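Local structure of Cwp19 (Clostridioides difficile, 5OQ3) at residues A[173-178]-A[185-190]; A[192-197]-A[220-225]; A[224-229]-A[242-247]; A[277-282]-A[314-319]. The protein probably hydrolyses bacterial cell-wall peptidoglycan, perhaps as an N-acetylmuramoyl-L-alanine amidase, although the part described here is its TIM-barrel glycoside hydrolase domain. One frame throughout, in Å; residues are numbered along the deposited sequence.

Contact 1 of 4, residues A[173-178]-A[185-190]; sequences DSIAEV and DGVHFD
Helix segment 173-178 lies outside the strand in 185-190, and the backbones come nearest at Ile175 and Val187, whose CA atoms are 8.0 Å apart, room for one layer of apolar side chains. Ile175 carries the helix side of the contact with two separate branches. Its CG2, anti to the backbone N, drops onto the branched end of Val187 and lies 3.9 Å from Val187 CG1. The longer arm ends in CD1, which meets the rim of the Phe189 ring near the ring plane rather than over a face. The distance of 3.2 Å from Ile175 CD1 to Phe189 CZ is short for carbon atoms, and since Ile175 has two conformers its exact value is doubtful. Phe189 has CG beside the backbone N (chi1 -67°), and its ring reaches out to the isoleucine from the opposite direction. Beta-branched valine suits the strand, while the flat phenylalanine reaches further into the helix layer. Between them His188 faces the other way, into the barrel, where its ring meets Trp31 and Trp122 and its ND1 bonds to Tyr286 OH. An outer helix packed through aliphatic and aromatic groups onto the strand that follows it is characteristic of a (beta/alpha)8, or TIM, barrel.

Contact 2 of 4, residues A[192-197]-A[220-225]; sequences YFYPGV and ENVNTL
Asn221 is the first residue of helix segment 220-225 to meet the loop 192-197, through a side-chain hydrogen bond. Its amide ND2 donates to Tyr194 OH over 2.9 Å, with an N-H...O angle of 161°. The phenol and the amide are nearly coplanar, their planes 28° apart, and the donor reaches the hydroxyl at the edge of the ring. Asparagine suits this place because its short amide brings an N-H to a hydroxyl inside an otherwise apolar interface. Val222 follows and is wedged against two aromatic rings, one for each methyl. CG1, anti to the backbone N (chi1 170°), lies 3.6 Å from Phe193 CD1, the two side chains crossing at about a right angle. CG2 instead sits at the rim of the tyrosine, 3.9 Å from Tyr194 CE1. A compact beta-branched residue thus gives each ring a methyl of its own. Asn223 takes no part across the contact; its ND2 donates to Glu220 OE2 one turn back, approaching from above the carboxylate plane. Leu225, a turn further on, packs on Ile171 and Tyr126. The loop follows strand 186-189 and here lies against helix 214-236. Tyr194 also meets Phe199 and Tyr272 edge-to-face, Trp278 of helix 275-280 lies against Phe193 and Val222, and Arg168 of helix 165-181 lies beside Asn221.

Contact 3 of 4, residues A[224-229]-A[242-247]; sequences TLLRDV and FGVSPA
Val229 sets one methyl over a face of the Phe242 ring: CG1 is 3.9 Å from the ring centroid, 24° off the normal and displaced toward the rim, a CH-pi contact. Phe242 is brought under the helix because its CG is anti to the backbone N (chi1 178°), which carries the ring outward from the strand. Leu226, three residues before the valine, touches the same ring at CZ, the two side chains crossing at about a right angle. Its CD2 lies 4.0 Å from Phe242 CZ and equally far from Val244 CG2, bridging the two strand residues that face the helix. The carbonyl oxygen Leu226 O comes within 3.5 Å of Phe242 CE2, from an oblique direction. Behind this layer, helix 224-229 and strand 242-244 run at 156° to one another, with axes 9.9 Å apart. Backbone bonds of Gly243 to Val187 and of Val244 to Tyr286 hold the strand between its neighbours, and Phe189 meets the Phe242 ring edge-to-face. On the far side of the helix, Arg227 grips Asp228 OD1 side-on with NE and NH2, a salt bridge between adjacent residues. No hydrogen bond crosses from helix to strand: cohesion here comes from apolar burial and shape, while charge is kept to the outward face of the helix.

Contact 4 of 4, residues A[277-282]-A[314-319]; sequences AWIKQG and KGTNVD
No flat group takes part where Ile279 and Lys280 meet Thr316 and Val318; the contact is made by methyls and a lysine chain. The one large flat side chain of 277-282, Trp278, leads to the other side of the helix, where its indole packs on Leu226, Pro246 and Ile284, and its NE1 makes a weak hydrogen bond to Asn223 OD1. Ile279 turns CG2 to the loop, 3.8 Å from Thr316 CG2. Lys280 starts away from the loop but bends at chi2 and chi3 (-81° and 83°), laying its end across the same methyl, with NZ 3.6 Å from Thr316 CG2. A flexible, partly aliphatic chain suits this solvent-exposed border of the contact. The helix ends in a Schellman motif: Gly282, whose positive phi favours glycine, bonds through N to Ile279 O at 3.2 Å. Here the C-terminus of helix 275-280 meets the turn leading into barrel strand 319-324. That turn is an ST turn, Thr316 OG1 accepting from Val318 N over 3.1 Å; the same hydroxyl is bonded to Val313 O, which ties it back to helix 302-313. Threonine thus fixes the turn with its oxygen and offers its methyl to the helix. Val318 brings CG2 to 4.0 Å from Ile279 O and packs on Val287 of the neighbouring strand.

Overall arrangement
Contacts 1 and 3 join neighbouring strands of the barrel to outer helices; their centres are 10 Å apart, and Phe189 O lies 2.8 Å from Ser245 N, a probable hydrogen bond. Contacts 2 and 3 share Thr224 and Leu225 on helix 214-236, and Phe193 CZ reaches Val244 CG1 at 3.8 Å. Trp278 ties contact 4 to contacts 2 and 3, its CZ3 lying 3.4 Å from Val244 CG1. Contacts 1 and 4, with centres 20 Å apart, do not touch. The loop of contact 2 follows a strand's C-terminal end, the end where TIM-barrel enzymes generally carry their active sites, so the site probably lies on that side here too, whereas contact 4 lies where a chain enters a strand.

Contact 1 of 4, residues A[173-178]-A[185-190]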
loop_
_atom_site.group_PDB
_atom_site.type_symbol
_atom_site.label_atom_id
_atom_site.label_comp_id
_atom_site.label_asym_id
_atom_site.label_seq_id
_atom_site.Cartn_x
_atom_site.Cartn_y
_atom_site.Cartn_z
ATOM N N ASP A 173 6.170 16.111 2.002
ATOM C CA ASP A 173 7.464 16.345 2.614
ATOM C C ASP A 173 7.990 15.114 3.334
ATOM O O ASP A 173 9.187 14.879 3.374
ATOM C CB ASP A 173 7.354 17.548 3.584
ATOM C CG ASP A 173 7.140 18.892 2.868
ATOM O OD1 ASP A 173 7.338 18.976 1.614
ATOM O OD2 ASP A 173 6.737 19.877 3.553
ATOM N N SER A 174 7.083 14.344 3.937
ATOM C CA SER A 174 7.472 13.115 4.634
ATOM C C SER A 174 8.061 12.089 3.646
ATOM O O SER A 174 9.086 11.463 3.939
ATOM C CB SER A 174 6.258 12.503 5.334
ATOM O OG SER A 174 5.764 13.249 6.444
ATOM N N ILE A 175 7.451 11.978 2.482
ATOM C CA ILE A 175 7.992 11.095 1.462
ATOM C C ILE A 175 9.280 11.620 0.844
ATOM O O ILE A 175 10.232 10.847 0.627
ATOM C CB ILE A 175 6.903 10.820 0.437
ATOM C CG1 ILE A 175 5.825 10.020 1.167
ATOM C CG2 ILE A 175 7.474 10.058 -0.747
ATOM C CD1 ILE A 175 4.529 10.083 0.448
ATOM N N ALA A 176 9.323 12.934 0.628
ATOM C CA ALA A 176 10.504 13.549 0.007
ATOM C C ALA A 176 11.752 13.303 0.855
ATOM O O ALA A 176 12.839 13.148 0.295
ATOM C CB ALA A 176 10.296 15.004 -0.214
ATOM N N GLU A 177 11.592 13.300 2.180
ATOM C CA GLU A 177 12.737 13.046 3.059
ATOM C C GLU A 177 13.359 11.670 2.755
ATOM O O GLU A 177 14.573 11.492 2.710
ATOM C CB GLU A 177 12.294 13.102 4.539
ATOM C CG GLU A 177 13.380 12.843 5.580
ATOM C CD GLU A 177 12.847 12.884 7.005
ATOM O OE1 GLU A 177 11.839 12.189 7.342
ATOM O OE2 GLU A 177 13.454 13.578 7.814
ATOM N N VAL A 178 12.486 10.691 2.586
ATOM C CA VAL A 178 12.939 9.335 2.327
ATOM C C VAL A 178 13.571 9.226 0.919
ATOM O O VAL A 178 14.632 8.623 0.758
ATOM C CB VAL A 178 11.805 8.343 2.487
ATOM C CG1 VAL A 178 12.229 6.940 2.083
ATOM C CG2 VAL A 178 11.296 8.341 3.906
ATOM N N ASP A 185 14.004 2.366 -4.696
ATOM C CA ASP A 185 13.668 2.234 -6.132
ATOM C C ASP A 185 12.239 2.667 -6.461
ATOM O O ASP A 185 11.929 3.018 -7.601
ATOM C CB ASP A 185 13.849 0.777 -6.562
ATOM C CG ASP A 185 15.220 0.290 -6.257
ATOM O OD1 ASP A 185 16.178 0.825 -6.854
ATOM O OD2 ASP A 185 15.416 -0.582 -5.390
ATOM N N GLY A 186 11.384 2.704 -5.432
ATOM C CA GLY A 186 9.967 3.059 -5.593
ATOM C C GLY A 186 9.369 3.577 -4.310
ATOM O O GLY A 186 9.890 3.303 -3.214
ATOM N N VAL A 187 8.272 4.303 -4.473
ATOM C CA VAL A 187 7.378 4.733 -3.369
ATOM C C VAL A 187 6.016 4.104 -3.657
ATOM O O VAL A 187 5.548 4.159 -4.791
ATOM C CB VAL A 187 7.300 6.294 -3.339
ATOM C CG1 VAL A 187 6.203 6.758 -2.388
ATOM C CG2 VAL A 187 8.668 6.906 -3.049
ATOM N N HIS A 188 5.420 3.519 -2.617
ATOM C CA HIS A 188 4.201 2.761 -2.732
ATOM C C HIS A 188 3.196 3.199 -1.657
ATOM O O HIS A 188 3.574 3.297 -0.467
ATOM C CB HIS A 188 4.543 1.300 -2.498
ATOM C CG HIS A 188 3.404 0.327 -2.613
ATOM N ND1 HIS A 188 3.153 -0.365 -3.775
ATOM C CD2 HIS A 188 2.530 -0.130 -1.697
ATOM C CE1 HIS A 188 2.142 -1.195 -3.573
ATOM N NE2 HIS A 188 1.742 -1.072 -2.324
ATOM N N PHE A 189 1.943 3.451 -2.050
ATOM C CA PHE A 189 0.830 3.586 -1.088
ATOM C C PHE A 189 -0.084 2.386 -1.276
ATOM O O PHE A 189 -0.311 1.959 -2.409
ATOM C CB PHE A 189 -0.026 4.863 -1.335
ATOM C CG PHE A 189 0.670 6.190 -1.080
ATOM C CD1 PHE A 189 1.963 6.329 -0.547
ATOM C CD2 PHE A 189 -0.032 7.334 -1.332
ATOM C CE1 PHE A 189 2.531 7.582 -0.328
ATOM C CE2 PHE A 189 0.515 8.576 -1.079
ATOM C CZ PHE A 189 1.780 8.698 -0.589
ATOM N N ASP A 190 -0.625 1.882 -0.163
ATOM C CA ASP A 190 -1.639 0.846 -0.233
ATOM C C ASP A 190 -3.033 1.464 -0.275
ATOM O O ASP A 190 -3.213 2.567 -0.831
ATOM C CB ASP A 190 -1.432 -0.240 0.832
ATOM C CG ASP A 190 -1.573 0.252 2.250
ATOM O OD1 ASP A 190 -1.075 1.367 2.542
ATOM O OD2 ASP A 190 -2.061 -0.511 3.122
#

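Contact 2 of 4, residues A[192-197]-A[220-225]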
loop_
_atom_site.group_PDB
_atom_site.type_symbol
_atom_site.label_atom_id
_atom_site.label_comp_id
_atom_site.label_asym_id
_atom_site.label_seq_id
_atom_site.Cartn_x
_atom_site.Cartn_y
_atom_site.Cartn_z
ATOM N N TYR A 192 -5.629 2.546 1.751
ATOM C CA TYR A 192 -6.369 3.322 2.735
ATOM C C TYR A 192 -6.330 4.805 2.385
ATOM O O TYR A 192 -5.258 5.413 2.277
ATOM C CB TYR A 192 -5.892 3.079 4.163
ATOM C CG TYR A 192 -5.976 1.644 4.597
ATOM C CD1 TYR A 192 -7.197 1.079 4.950
ATOM C CD2 TYR A 192 -4.842 0.837 4.643
ATOM C CE1 TYR A 192 -7.281 -0.240 5.344
ATOM C CE2 TYR A 192 -4.924 -0.496 5.041
ATOM C CZ TYR A 192 -6.136 -1.008 5.402
ATOM O OH TYR A 192 -6.208 -2.320 5.782
ATOM N N PHE A 193 -7.526 5.366 2.231
ATOM C CA PHE A 193 -7.676 6.745 1.920
ATOM C C PHE A 193 -8.650 7.349 2.934
ATOM O O PHE A 193 -8.358 7.300 4.123
ATOM C CB PHE A 193 -8.054 6.916 0.427
ATOM C CG PHE A 193 -6.987 6.440 -0.479
ATOM C CD1 PHE A 193 -5.908 7.246 -0.735
ATOM C CD2 PHE A 193 -6.988 5.123 -0.939
ATOM C CE1 PHE A 193 -4.895 6.820 -1.520
ATOM C CE2 PHE A 193 -5.964 4.691 -1.722
ATOM C CZ PHE A 193 -4.914 5.532 -2.017
ATOM N N TYR A 194 -9.827 7.807 2.537
ATOM C CA TYR A 194 -10.812 8.211 3.527
ATOM C C TYR A 194 -11.329 6.935 4.172
ATOM O O TYR A 194 -11.454 5.914 3.493
ATOM C CB TYR A 194 -11.982 8.968 2.876
ATOM C CG TYR A 194 -11.723 10.408 2.572
ATOM C CD1 TYR A 194 -11.114 10.788 1.390
ATOM C CD2 TYR A 194 -12.143 11.414 3.455
ATOM C CE1 TYR A 194 -10.896 12.142 1.088
ATOM C CE2 TYR A 194 -11.944 12.762 3.165
ATOM C CZ TYR A 194 -11.285 13.108 2.002
ATOM O OH TYR A 194 -11.076 14.433 1.743
ATOM N N PRO A 195 -11.630 6.976 5.498
ATOM C CA PRO A 195 -12.034 5.744 6.160
ATOM C C PRO A 195 -13.477 5.413 6.010
ATOM O O PRO A 195 -13.896 4.381 6.463
ATOM C CB PRO A 195 -11.753 6.047 7.625
ATOM C CG PRO A 195 -11.908 7.549 7.736
ATOM C CD PRO A 195 -11.331 8.068 6.469
ATOM N N GLY A 196 -14.290 6.269 5.443
ATOM C CA GLY A 196 -15.653 5.840 5.228
ATOM C C GLY A 196 -16.392 6.899 4.550
ATOM O O GLY A 196 -15.856 8.000 4.303
ATOM N N VAL A 197 -17.614 6.545 4.208
ATOM C CA VAL A 197 -18.462 7.394 3.414
ATOM C C VAL A 197 -18.523 8.741 4.091
ATOM O O VAL A 197 -18.385 9.735 3.402
ATOM C CB VAL A 197 -19.867 6.807 3.122
ATOM C CG1 VAL A 197 -19.759 5.506 2.320
ATOM C CG2 VAL A 197 -20.684 6.598 4.392
ATOM N N GLU A 220 -11.086 14.303 -5.424
ATOM C CA GLU A 220 -10.041 15.173 -5.909
ATOM C C GLU A 220 -8.959 15.454 -4.865
ATOM O O GLU A 220 -7.809 15.629 -5.219
ATOM C CB GLU A 220 -10.606 16.449 -6.488
ATOM C CG GLU A 220 -9.549 17.308 -7.190
ATOM C CD GLU A 220 -8.864 16.729 -8.429
ATOM O OE1 GLU A 220 -7.817 17.271 -8.847
ATOM O OE2 GLU A 220 -9.308 15.769 -8.989
ATOM N N ASN A 221 -9.316 15.505 -3.596
ATOM C CA ASN A 221 -8.329 15.659 -2.556
ATOM C C ASN A 221 -7.278 14.550 -2.603
ATOM O O ASN A 221 -6.091 14.760 -2.410
ATOM C CB ASN A 221 -8.991 15.668 -1.159
ATOM C CG ASN A 221 -9.817 16.901 -0.906
ATOM O OD1 ASN A 221 -9.562 17.969 -1.443
ATOM N ND2 ASN A 221 -10.788 16.777 -0.018
ATOM N N VAL A 222 -7.765 13.331 -2.797
ATOM C CA VAL A 222 -6.879 12.161 -2.902
ATOM C C VAL A 222 -6.061 12.264 -4.193
ATOM O O VAL A 222 -4.810 12.109 -4.151
ATOM C CB VAL A 222 -7.680 10.854 -2.858
ATOM C CG1 VAL A 222 -6.797 9.649 -3.219
ATOM C CG2 VAL A 222 -8.320 10.663 -1.477
ATOM N N ASN A 223 -6.711 12.584 -5.308
ATOM C CA ASN A 223 -6.001 12.758 -6.565
ATOM C C ASN A 223 -4.867 13.754 -6.447
ATOM O O ASN A 223 -3.766 13.501 -6.945
ATOM C CB ASN A 223 -6.948 13.263 -7.646
ATOM C CG ASN A 223 -8.057 12.305 -8.010
ATOM O OD1 ASN A 223 -8.099 11.150 -7.575
ATOM N ND2 ASN A 223 -9.003 12.827 -8.814
ATOM N N THR A 224 -5.093 14.877 -5.786
ATOM C CA THR A 224 -4.117 15.947 -5.619
ATOM C C THR A 224 -2.912 15.478 -4.848
ATOM O O THR A 224 -1.784 15.861 -5.120
ATOM C CB THR A 224 -4.770 17.140 -4.854
ATOM O OG1 THR A 224 -5.847 17.670 -5.626
ATOM C CG2 THR A 224 -3.840 18.267 -4.682
ATOM N N LEU A 225 -3.146 14.706 -3.798
ATOM C CA LEU A 225 -2.051 14.145 -3.017
ATOM C C LEU A 225 -1.173 13.264 -3.899
ATOM O O LEU A 225 0.048 13.419 -3.941
ATOM C CB LEU A 225 -2.548 13.335 -1.813
ATOM C CG LEU A 225 -1.402 12.660 -1.060
ATOM C CD1 LEU A 225 -0.422 13.653 -0.451
ATOM C CD2 LEU A 225 -1.993 11.742 -0.011
#

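Contact 3 of 4, residues A[224-229]-A[242-247]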
loop_
_atom_site.group_PDB
_atom_site.type_symbol
_atom_site.label_atom_id
_atom_site.label_comp_id
_atom_site.label_asym_id
_atom_site.label_seq_id
_atom_site.Cartn_x
_atom_site.Cartn_y
_atom_site.Cartn_z
ATOM N N THR A 224 -5.093 14.877 -5.786
ATOM C CA THR A 224 -4.117 15.947 -5.619
ATOM C C THR A 224 -2.912 15.478 -4.848
ATOM O O THR A 224 -1.784 15.861 -5.120
ATOM C CB THR A 224 -4.770 17.140 -4.854
ATOM O OG1 THR A 224 -5.847 17.670 -5.626
ATOM C CG2 THR A 224 -3.840 18.267 -4.682
ATOM N N LEU A 225 -3.146 14.706 -3.798
ATOM C CA LEU A 225 -2.051 14.145 -3.017
ATOM C C LEU A 225 -1.173 13.264 -3.899
ATOM O O LEU A 225 0.048 13.419 -3.941
ATOM C CB LEU A 225 -2.548 13.335 -1.813
ATOM C CG LEU A 225 -1.402 12.660 -1.060
ATOM C CD1 LEU A 225 -0.422 13.653 -0.451
ATOM C CD2 LEU A 225 -1.993 11.742 -0.011
ATOM N N LEU A 226 -1.792 12.337 -4.616
ATOM C CA LEU A 226 -1.026 11.477 -5.512
ATOM C C LEU A 226 -0.223 12.249 -6.528
ATOM O O LEU A 226 0.976 11.990 -6.726
ATOM C CB LEU A 226 -1.906 10.413 -6.176
ATOM C CG LEU A 226 -2.713 9.495 -5.263
ATOM C CD1 LEU A 226 -3.474 8.462 -6.089
ATOM C CD2 LEU A 226 -1.992 8.829 -4.171
ATOM N N ARG A 227 -0.875 13.196 -7.184
ATOM C CA ARG A 227 -0.201 14.072 -8.136
ATOM C C ARG A 227 1.011 14.732 -7.531
ATOM O O ARG A 227 2.087 14.780 -8.139
ATOM C CB ARG A 227 -1.198 15.121 -8.632
ATOM C CG ARG A 227 -0.651 16.084 -9.650
ATOM C CD ARG A 227 -1.568 17.299 -9.791
ATOM N NE ARG A 227 -1.481 18.119 -8.573
ATOM C CZ ARG A 227 -2.242 19.175 -8.311
ATOM N NH1 ARG A 227 -3.231 19.510 -9.159
ATOM N NH2 ARG A 227 -2.033 19.908 -7.208
ATOM N N ASP A 228 0.833 15.307 -6.358
ATOM C CA ASP A 228 1.891 16.113 -5.739
ATOM C C ASP A 228 3.035 15.245 -5.220
ATOM O O ASP A 228 4.181 15.621 -5.291
ATOM C CB ASP A 228 1.314 16.945 -4.584
ATOM C CG ASP A 228 0.455 18.151 -5.060
ATOM O OD1 ASP A 228 0.361 18.397 -6.295
ATOM O OD2 ASP A 228 -0.054 18.819 -4.135
ATOM N N VAL A 229 2.751 14.036 -4.754
ATOM C CA VAL A 229 3.778 13.087 -4.342
ATOM C C VAL A 229 4.577 12.660 -5.579
ATOM O O VAL A 229 5.818 12.682 -5.561
ATOM C CB VAL A 229 3.139 11.856 -3.632
ATOM C CG1 VAL A 229 4.183 10.730 -3.448
ATOM C CG2 VAL A 229 2.604 12.271 -2.261
ATOM N N PHE A 242 6.481 5.573 -8.653
ATOM C CA PHE A 242 5.424 5.792 -7.672
ATOM C C PHE A 242 4.215 4.948 -8.054
ATOM O O PHE A 242 3.706 5.026 -9.194
ATOM C CB PHE A 242 5.040 7.276 -7.670
ATOM C CG PHE A 242 3.932 7.618 -6.736
ATOM C CD1 PHE A 242 3.957 7.233 -5.407
ATOM C CD2 PHE A 242 2.830 8.328 -7.171
ATOM C CE1 PHE A 242 2.906 7.531 -4.552
ATOM C CE2 PHE A 242 1.813 8.658 -6.314
ATOM C CZ PHE A 242 1.830 8.256 -5.012
ATOM N N GLY A 243 3.740 4.170 -7.103
ATOM C CA GLY A 243 2.567 3.352 -7.355
ATOM C C GLY A 243 1.647 3.253 -6.166
ATOM O O GLY A 243 2.025 3.517 -5.025
ATOM N N VAL A 244 0.414 2.816 -6.484
ATOM C CA VAL A 244 -0.614 2.681 -5.476
ATOM C C VAL A 244 -1.314 1.362 -5.691
ATOM O O VAL A 244 -1.585 0.944 -6.817
ATOM C CB VAL A 244 -1.649 3.867 -5.591
ATOM C CG1 VAL A 244 -2.757 3.746 -4.572
ATOM C CG2 VAL A 244 -0.942 5.196 -5.490
ATOM N N SER A 245 -1.659 0.753 -4.551
ATOM C CA SER A 245 -2.423 -0.470 -4.521
ATOM C C SER A 245 -3.800 -0.229 -3.896
ATOM O O SER A 245 -3.943 -0.278 -2.666
ATOM C CB SER A 245 -1.682 -1.552 -3.737
ATOM O OG SER A 245 -2.361 -2.775 -3.676
ATOM N N PRO A 246 -4.830 0.048 -4.729
ATOM C CA PRO A 246 -6.189 0.238 -4.239
ATOM C C PRO A 246 -6.914 -1.087 -4.089
ATOM O O PRO A 246 -6.468 -2.157 -4.553
ATOM C CB PRO A 246 -6.802 1.100 -5.324
ATOM C CG PRO A 246 -6.203 0.499 -6.565
ATOM C CD PRO A 246 -4.767 0.137 -6.197
ATOM N N ALA A 247 -8.069 -0.980 -3.461
ATOM C CA ALA A 247 -8.971 -2.122 -3.407
ATOM C C ALA A 247 -9.345 -2.567 -4.853
ATOM O O ALA A 247 -9.268 -1.801 -5.826
ATOM C CB ALA A 247 -10.213 -1.753 -2.632
#

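Contact 4 of 4, residues A[277-282]-A[314-319]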
loop_
_atom_site.group_PDB
_atom_site.type_symbol
_atom_site.label_atom_id
_atom_site.label_comp_id
_atom_site.label_asym_id
_atom_site.label_seq_id
_atom_site.Cartn_x
_atom_site.Cartn_y
_atom_site.Cartn_z
ATOM N N ALA A 277 -9.462 7.768 -12.446
ATOM C CA ALA A 277 -8.905 9.104 -12.631
ATOM C C ALA A 277 -7.407 9.087 -12.499
ATOM O O ALA A 277 -6.698 9.816 -13.223
ATOM C CB ALA A 277 -9.536 10.061 -11.581
ATOM N N TRP A 278 -6.863 8.348 -11.554
ATOM C CA TRP A 278 -5.432 8.298 -11.362
ATOM C C TRP A 278 -4.762 7.809 -12.633
ATOM O O TRP A 278 -3.708 8.306 -13.034
ATOM C CB TRP A 278 -5.046 7.372 -10.220
ATOM C CG TRP A 278 -5.715 7.586 -8.924
ATOM C CD1 TRP A 278 -6.386 8.686 -8.475
ATOM C CD2 TRP A 278 -5.734 6.639 -7.860
ATOM N NE1 TRP A 278 -6.882 8.467 -7.231
ATOM C CE2 TRP A 278 -6.468 7.218 -6.813
ATOM C CE3 TRP A 278 -5.195 5.344 -7.689
ATOM C CZ2 TRP A 278 -6.724 6.528 -5.629
ATOM C CZ3 TRP A 278 -5.435 4.686 -6.529
ATOM C CH2 TRP A 278 -6.155 5.272 -5.491
ATOM N N ILE A 279 -5.325 6.792 -13.231
ATOM C CA ILE A 279 -4.792 6.201 -14.448
ATOM C C ILE A 279 -4.919 7.162 -15.608
ATOM O O ILE A 279 -3.932 7.428 -16.320
ATOM C CB ILE A 279 -5.474 4.836 -14.737
ATOM C CG1 ILE A 279 -5.121 3.812 -13.665
ATOM C CG2 ILE A 279 -5.128 4.321 -16.136
ATOM C CD1 ILE A 279 -6.002 2.604 -13.653
ATOM N N LYS A 280 -6.083 7.740 -15.793
ATOM C CA LYS A 280 -6.314 8.578 -16.951
ATOM C C LYS A 280 -5.512 9.844 -16.916
ATOM O O LYS A 280 -5.102 10.337 -17.951
ATOM C CB LYS A 280 -7.811 8.802 -17.124
ATOM C CG LYS A 280 -8.583 7.471 -17.344
ATOM C CD LYS A 280 -8.546 6.914 -18.757
ATOM C CE LYS A 280 -7.330 6.093 -19.127
ATOM N NZ LYS A 280 -7.134 6.173 -20.616
ATOM N N GLN A 281 -5.302 10.406 -15.731
ATOM C CA GLN A 281 -4.501 11.635 -15.554
ATOM C C GLN A 281 -3.000 11.370 -15.334
ATOM O O GLN A 281 -2.204 12.305 -15.239
ATOM C CB GLN A 281 -5.051 12.470 -14.417
ATOM C CG GLN A 281 -6.437 12.997 -14.706
ATOM C CD GLN A 281 -7.011 13.770 -13.535
ATOM O OE1 GLN A 281 -6.318 14.593 -12.918
ATOM N NE2 GLN A 281 -8.294 13.489 -13.200
ATOM N N GLY A 282 -2.602 10.104 -15.265
ATOM C CA GLY A 282 -1.208 9.770 -15.120
ATOM C C GLY A 282 -0.614 10.235 -13.799
ATOM O O GLY A 282 0.503 10.729 -13.716
ATOM N N LYS A 314 -5.126 0.049 -20.722
ATOM C CA LYS A 314 -4.814 -0.074 -22.123
ATOM C C LYS A 314 -4.669 1.322 -22.699
ATOM O O LYS A 314 -5.447 2.212 -22.416
ATOM C CB LYS A 314 -5.933 -0.890 -22.827
ATOM C CG LYS A 314 -5.586 -1.339 -24.221
ATOM C CD LYS A 314 -6.679 -2.241 -24.791
ATOM C CE LYS A 314 -6.619 -2.250 -26.313
ATOM N NZ LYS A 314 -7.589 -3.218 -26.903
ATOM N N GLY A 315 -3.614 1.517 -23.476
ATOM C CA GLY A 315 -3.331 2.795 -24.083
ATOM C C GLY A 315 -2.726 3.838 -23.174
ATOM O O GLY A 315 -2.574 4.964 -23.571
ATOM N N THR A 316 -2.411 3.475 -21.929
ATOM C CA THR A 316 -1.734 4.402 -21.007
ATOM C C THR A 316 -0.330 3.862 -20.759
ATOM O O THR A 316 0.005 2.740 -21.149
ATOM C CB THR A 316 -2.458 4.508 -19.622
ATOM O OG1 THR A 316 -2.194 3.338 -18.825
ATOM C CG2 THR A 316 -3.971 4.670 -19.767
ATOM N N ASN A 317 0.483 4.654 -20.075
ATOM C CA ASN A 317 1.791 4.232 -19.644
ATOM C C ASN A 317 1.816 3.741 -18.201
ATOM O O ASN A 317 2.869 3.497 -17.676
ATOM C CB ASN A 317 2.759 5.376 -19.797
ATOM C CG ASN A 317 3.037 5.700 -21.235
ATOM O OD1 ASN A 317 3.065 4.811 -22.074
ATOM N ND2 ASN A 317 3.254 6.965 -21.531
ATOM N N VAL A 318 0.637 3.478 -17.606
ATOM C CA VAL A 318 0.561 2.987 -16.221
ATOM C C VAL A 318 0.737 1.468 -16.203
ATOM O O VAL A 318 0.008 0.726 -16.871
ATOM C CB VAL A 318 -0.768 3.372 -15.539
ATOM C CG1 VAL A 318 -0.848 2.783 -14.120
ATOM C CG2 VAL A 318 -0.916 4.861 -15.554
ATOM N N ASP A 319 1.736 1.019 -15.453
ATOM C CA ASP A 319 1.977 -0.406 -15.293
ATOM C C ASP A 319 0.983 -1.039 -14.337
ATOM O O ASP A 319 0.763 -0.561 -13.214
ATOM C CB ASP A 319 3.424 -0.648 -14.821
ATOM C CG ASP A 319 4.457 -0.196 -15.797
ATOM O OD1 ASP A 319 4.275 -0.309 -17.024
ATOM O OD2 ASP A 319 5.500 0.275 -15.294
#